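Local coordinates for serine acetyltransferase (Entamoeba histolytica, PDB 3Q1X) that catalyses the transfer of an acetyl group to the hydroxyl of L-serine in cysteine biosynthesis, and does not form a cysteine synthase complex, at the interface of chains A and B. Coordinates in Å, arbitrary orientation; residue numbers count along the deposited sequence, not the author numbering. Chains: chain A/B, Serine acetyltransferase.

Contact 1: the interface of chains A and B. Residues chain A 206-207, 209, 237, 239, 255; chain B 199, 233-234, 250-252.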
# COMPACT_ATOMS: atom_id res chain seq x y z
N ALA A 206 11.95 -2.33 -15.78
CA ALA A 206 13.38 -2.38 -16.01
C ALA A 206 14.14 -2.36 -14.70
O ALA A 206 13.63 -1.89 -13.68
CB ALA A 206 13.81 -1.21 -16.90
N MET A 207 15.37 -2.88 -14.73
CA MET A 207 16.31 -2.77 -13.62
C MET A 207 17.58 -2.11 -14.11
O MET A 207 17.98 -2.32 -15.25
CB MET A 207 16.71 -4.14 -13.11
CG MET A 207 15.64 -4.90 -12.42
SD MET A 207 16.41 -6.35 -11.71
CE MET A 207 17.08 -7.21 -13.14
N PHE A 209 21.45 -1.92 -13.02
CA PHE A 209 22.61 -2.25 -12.22
C PHE A 209 23.61 -1.11 -12.28
O PHE A 209 23.89 -0.56 -13.35
CB PHE A 209 23.23 -3.57 -12.68
CG PHE A 209 22.31 -4.74 -12.52
CD1 PHE A 209 21.99 -5.22 -11.26
CD2 PHE A 209 21.75 -5.35 -13.63
CE1 PHE A 209 21.13 -6.31 -11.10
CE2 PHE A 209 20.89 -6.43 -13.49
CZ PHE A 209 20.58 -6.92 -12.22
N LYS A 237 8.32 -11.16 -13.35
CA LYS A 237 9.14 -9.97 -13.56
C LYS A 237 9.59 -9.92 -15.01
O LYS A 237 10.51 -10.64 -15.42
CB LYS A 237 10.36 -9.93 -12.62
CG LYS A 237 10.07 -10.09 -11.11
CD LYS A 237 8.97 -9.13 -10.64
CE LYS A 237 8.75 -9.21 -9.12
NZ LYS A 237 8.45 -10.57 -8.61
N LEU A 239 11.29 -7.77 -17.78
CA LEU A 239 12.20 -6.64 -17.72
C LEU A 239 12.93 -6.35 -19.02
O LEU A 239 13.35 -7.27 -19.73
CB LEU A 239 13.21 -6.83 -16.57
CG LEU A 239 12.64 -7.09 -15.17
CD1 LEU A 239 13.74 -7.43 -14.20
CD2 LEU A 239 11.83 -5.92 -14.62
N TRP A 255 10.82 -15.01 -14.44
CA TRP A 255 11.82 -13.98 -14.64
C TRP A 255 12.09 -13.91 -16.15
O TRP A 255 12.79 -14.76 -16.71
CB TRP A 255 13.05 -14.35 -13.80
CG TRP A 255 14.36 -13.70 -14.08
CD1 TRP A 255 15.60 -14.28 -13.93
CD2 TRP A 255 14.61 -12.37 -14.54
NE1 TRP A 255 16.58 -13.39 -14.26
CE2 TRP A 255 16.01 -12.21 -14.65
CE3 TRP A 255 13.78 -11.29 -14.88
CZ2 TRP A 255 16.60 -11.03 -15.07
CZ3 TRP A 255 14.37 -10.12 -15.31
CH2 TRP A 255 15.77 -9.99 -15.40
N TYR B 199 14.94 -2.28 -5.54
CA TYR B 199 13.70 -2.28 -6.28
C TYR B 199 12.51 -2.88 -5.51
O TYR B 199 12.66 -3.40 -4.38
CB TYR B 199 13.89 -2.99 -7.63
CG TYR B 199 14.72 -2.16 -8.56
CD1 TYR B 199 14.12 -1.22 -9.40
CD2 TYR B 199 16.12 -2.28 -8.58
CE1 TYR B 199 14.89 -0.43 -10.25
CE2 TYR B 199 16.90 -1.49 -9.43
CZ TYR B 199 16.27 -0.58 -10.26
OH TYR B 199 17.03 0.21 -11.10
N GLY B 233 17.78 -6.50 -7.30
CA GLY B 233 16.73 -6.52 -8.31
C GLY B 233 15.37 -6.92 -7.79
O GLY B 233 15.24 -7.45 -6.68
N THR B 234 14.36 -6.64 -8.61
CA THR B 234 12.96 -6.88 -8.28
C THR B 234 12.69 -8.29 -7.77
O THR B 234 13.03 -9.28 -8.43
CB THR B 234 12.05 -6.65 -9.50
OG1 THR B 234 12.46 -5.47 -10.21
CG2 THR B 234 10.61 -6.52 -9.04
N ILE B 250 22.35 -8.15 -7.77
CA ILE B 250 21.43 -9.26 -7.52
C ILE B 250 20.27 -9.24 -8.50
O ILE B 250 19.57 -8.23 -8.61
CB ILE B 250 20.93 -9.26 -6.06
CG1 ILE B 250 22.10 -9.42 -5.09
CG2 ILE B 250 19.91 -10.38 -5.84
CD1 ILE B 250 21.87 -8.82 -3.72
N GLY B 251 20.07 -10.35 -9.20
CA GLY B 251 19.04 -10.47 -10.23
C GLY B 251 17.62 -10.64 -9.71
O GLY B 251 17.41 -10.88 -8.51
N ALA B 252 16.65 -10.53 -10.62
CA ALA B 252 15.23 -10.58 -10.25
C ALA B 252 14.82 -11.92 -9.63
O ALA B 252 15.32 -12.98 -10.00
CB ALA B 252 14.36 -10.25 -11.46
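B:Ile250 O, a backbone carbonyl oxygen, points in plane at the edge of the A:Phe209 ring and lies 3.5 Å from A:Phe209 CE1. The rim of an aromatic ring carries slightly positive hydrogens, so it can face a carbonyl, but this is a contact and not a hydrogen bond. The rest of the patch is packing. A:Met207 CG lies beside the backbone N (chi1 -69°) and chi2 is extended, bringing A:Met207 SD to 3.4 Å from B:Gly233 CA; chi3 turns only the methyl CE. Glycine has no side chain to hold the sulfur away, and the flexible methionine fits the backbone of B:Gly233 and B:Thr234. Beside it, the methyl B:Ala252 CB sits over one face of A:Trp255, 3.7 Å from the centroid of the six-membered ring and nearer its rim. The small alanine allows this CH-pi approach. A:Leu239 CB and the carbonyl A:Lys237 O meet the indole edge in its plane and help to fix its rotation. A:Lys237 spends its aliphatic stem on B:Thr234, the two side chains crossing obliquely. The pair is tight, with A:Lys237 CE 3.3 Å from B:Thr234 CG2. B:Tyr199 lays its hydroxyl end against the backbone of A:Met207. The site joins neighbouring left-handed beta-helices: strands 237-239 and 255-256 of chain A face the coil turns of chain B, beside the segment whose A:Ala206 and A:His208 line the serine pocket.

Contact 2: the interface of chains A and B. Residues chain A 152-153, 156, 159; chain B 126, 128.
A:Glu156 packs against B:Cys126 and B:Pro128 along its whole length. Its CB faces the carbonyl oxygen of B:Cys126. The next carbon comes closer, with A:Glu156 CG 3.3 Å from B:Cys126 O and also beside the thiol sulfur. The chain then bends (chi2 -53°), which carries the carboxylate across the proline ring at about a right angle, A:Glu156 CD lying 3.8 Å from B:Pro128 CD. At the tip the two oxygens part company. OE1 leans on the proline ring, 3.5 Å between A:Glu156 OE1 and B:Pro128 CD, and also lies in plane at the edge of the A:His159 imidazole. OE2 turns back to its own helix, where A:Arg152 grips it side-on with two nitrogens. The shorter, straighter bond runs from A:Arg152 NE to A:Glu156 OE2 at 2.9 Å (164° at H), in the guanidinium plane and on the anti lone pair. A:Arg152 NH2 adds a longer, more bent bond to the same oxygen. This salt bridge probably favours the charged carboxylate and helps to fix where it points, leaving OE1 turned toward the proline. B:Cys126 SG reaches the helix backbone, 4.1 Å from A:Glu153 CA, the short cysteine side chain letting its sulfur rest there. A:His159 CD2 continues the row at 3.7 Å from B:Pro128 CG. The site packs helix 150-162 of one subunit against the junction of helices 120-126 and 128-144 of the next, probably helping to hold the trimer's helical domains together.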
# COMPACT_ATOMS: atom_id res chain seq x y z
N ARG A 152 2.90 12.48 -12.94
CA ARG A 152 3.54 11.54 -12.03
C ARG A 152 3.01 11.65 -10.60
O ARG A 152 2.79 10.63 -9.95
CB ARG A 152 5.07 11.69 -12.05
CG ARG A 152 5.77 10.77 -11.05
CD ARG A 152 5.64 9.28 -11.39
NE ARG A 152 6.38 8.44 -10.44
CZ ARG A 152 7.67 8.13 -10.52
NH1 ARG A 152 8.42 8.58 -11.53
NH2 ARG A 152 8.22 7.37 -9.59
N GLU A 153 2.78 12.88 -10.12
CA GLU A 153 2.24 13.11 -8.78
C GLU A 153 0.86 12.46 -8.63
O GLU A 153 0.57 11.81 -7.62
CB GLU A 153 2.14 14.60 -8.47
CG GLU A 153 1.72 14.91 -7.04
CD GLU A 153 1.98 16.36 -6.66
OE1 GLU A 153 1.56 17.27 -7.42
OE2 GLU A 153 2.61 16.59 -5.62
N GLU A 156 1.26 8.84 -8.23
CA GLU A 156 1.75 8.53 -6.89
C GLU A 156 0.63 8.52 -5.83
O GLU A 156 0.71 7.79 -4.82
CB GLU A 156 2.89 9.46 -6.48
CG GLU A 156 4.23 9.16 -7.18
CD GLU A 156 4.69 7.72 -7.07
OE1 GLU A 156 4.40 7.05 -6.05
OE2 GLU A 156 5.36 7.26 -8.01
N HIS A 159 -0.61 5.16 -6.46
CA HIS A 159 0.40 4.32 -5.85
C HIS A 159 0.16 4.12 -4.34
O HIS A 159 0.17 3.00 -3.84
CB HIS A 159 1.76 4.96 -6.15
CG HIS A 159 2.95 4.06 -5.99
ND1 HIS A 159 2.87 2.69 -5.94
CD2 HIS A 159 4.27 4.36 -5.93
CE1 HIS A 159 4.08 2.18 -5.81
NE2 HIS A 159 4.95 3.17 -5.81
N CYS B 126 7.26 13.75 -4.50
CA CYS B 126 6.36 12.59 -4.56
C CYS B 126 6.98 11.21 -4.72
O CYS B 126 6.24 10.24 -4.81
CB CYS B 126 5.33 12.79 -5.68
SG CYS B 126 6.00 12.48 -7.32
N PRO B 128 8.09 7.81 -3.56
CA PRO B 128 7.75 7.15 -2.30
C PRO B 128 8.96 6.61 -1.52
O PRO B 128 8.99 6.68 -0.29
CB PRO B 128 6.81 6.01 -2.73
CG PRO B 128 7.17 5.74 -4.16
CD PRO B 128 7.61 7.06 -4.73

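Contact 3: the interface of chains A and B. Residues chain A 159, 163, 165, 182-183; chain B 128, 163, 180, 182.
In both chains chi1 of Ser163 is -46°, OG lying beside its own backbone N, and these matching torsions bring A:Ser163 OG and B:Ser163 OG together in a 2.9 Å hydrogen bond of undecided direction. Serine suits the place because its hydroxyl can both donate and accept. Water 1 extends the link, bonding to B:Ser163 OG and to the backbone oxygen A:His159 O. A:His159 has CG anti to the backbone N (chi1 -162°), which swings its ring across the boundary. A:His159 NE2 donates to B:His180 O at 3.0 Å, nearly in the ring plane though tilted from the plane of the carbonyl. A:Asp165 CG covers one face of that imidazole, while B:Val182 CG2 presses on its CE1 corner. The other methyl, B:Val182 CG1, lies 3.6 Å from A:Gly183 CA, where the absence of a side chain lets the branched valine in. The A:Asp165 carboxylate meets the B:His180 ring with the planes 68° apart, A:Asp165 OD1 lying in plane at the ring edge. Water 2 bridges A:Asp165 OD2 to the backbone nitrogen B:Val182 N. A:Asp165 and B:His180 are the catalytic aspartate and histidine of the serine acetyltransferase family. The site thus joins two subunits while bringing these residues together across their boundary, which suggests that the active site is completed by assembly.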
# COMPACT_ATOMS: atom_id res chain seq x y z
N HIS A 159 -0.61 5.16 -6.46
CA HIS A 159 0.40 4.32 -5.85
C HIS A 159 0.16 4.12 -4.34
O HIS A 159 0.17 3.00 -3.84
CB HIS A 159 1.76 4.96 -6.15
CG HIS A 159 2.95 4.06 -5.99
ND1 HIS A 159 2.87 2.69 -5.94
CD2 HIS A 159 4.27 4.36 -5.93
CE1 HIS A 159 4.08 2.18 -5.81
NE2 HIS A 159 4.95 3.17 -5.81
N SER A 163 -1.31 0.62 -4.09
CA SER A 163 0.01 -0.03 -4.21
C SER A 163 0.30 -0.53 -5.63
O SER A 163 1.18 -1.37 -5.83
CB SER A 163 0.19 -1.18 -3.19
OG SER A 163 -0.22 -0.79 -1.90
N ASP A 165 1.57 0.69 -9.32
CA ASP A 165 2.59 1.66 -9.70
C ASP A 165 2.66 1.73 -11.21
O ASP A 165 3.41 0.98 -11.84
CB ASP A 165 3.94 1.23 -9.11
CG ASP A 165 4.99 2.35 -9.13
OD1 ASP A 165 4.75 3.44 -9.73
OD2 ASP A 165 6.06 2.14 -8.52
N VAL A 182 -1.52 -5.32 -5.75
CA VAL A 182 -0.39 -4.87 -4.94
C VAL A 182 0.93 -5.32 -5.56
O VAL A 182 1.11 -6.51 -5.86
CB VAL A 182 -0.52 -5.29 -3.47
CG1 VAL A 182 0.78 -5.04 -2.73
CG2 VAL A 182 -1.64 -4.50 -2.81
N GLY A 183 1.83 -4.37 -5.75
CA GLY A 183 3.17 -4.65 -6.27
C GLY A 183 3.31 -4.60 -7.78
O GLY A 183 4.42 -4.79 -8.29
N PRO B 128 8.09 7.81 -3.56
CA PRO B 128 7.75 7.15 -2.30
C PRO B 128 8.96 6.61 -1.52
O PRO B 128 8.99 6.68 -0.29
CB PRO B 128 6.81 6.01 -2.73
CG PRO B 128 7.17 5.74 -4.16
CD PRO B 128 7.61 7.06 -4.73
N SER B 163 3.88 1.49 1.23
CA SER B 163 4.03 0.02 1.22
C SER B 163 5.49 -0.43 1.32
O SER B 163 5.82 -1.58 0.98
CB SER B 163 3.35 -0.62 -0.01
OG SER B 163 2.05 -0.10 -0.22
N HIS B 180 10.42 2.49 -6.94
CA HIS B 180 9.08 1.86 -6.96
C HIS B 180 8.62 1.48 -5.55
O HIS B 180 7.67 2.07 -5.02
CB HIS B 180 9.02 0.70 -7.96
CG HIS B 180 9.17 1.15 -9.38
ND1 HIS B 180 10.25 0.82 -10.17
CD2 HIS B 180 8.38 1.95 -10.14
CE1 HIS B 180 10.11 1.37 -11.36
NE2 HIS B 180 8.99 2.06 -11.37
N VAL B 182 7.12 -0.71 -3.54
CA VAL B 182 6.10 -1.57 -2.94
C VAL B 182 6.66 -2.96 -2.64
O VAL B 182 7.26 -3.60 -3.52
CB VAL B 182 4.82 -1.64 -3.79
CG1 VAL B 182 3.90 -2.73 -3.29
CG2 VAL B 182 4.09 -0.30 -3.74
O HOH W 1 2.07 2.42 -1.75
O HOH W 2 6.01 -0.05 -6.50

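Contact 2 and contact 3 are close neighbours, their C-alpha centres about 9 Å apart, and they share A:His159 and B:Pro128; helix 150-162 runs through contact 2 and ends at contact 3. Contact 1 lies farther along the boundary, about 16 Å from contact 3 and about 21 Å from contact 2. Together they trace one continuous face, from the helical domain through the first coils of the left-handed beta-helix to its later coils. Because the assembly holds three copies, each subunit presents both kinds of surface, and the same contacts can recur around the trimer.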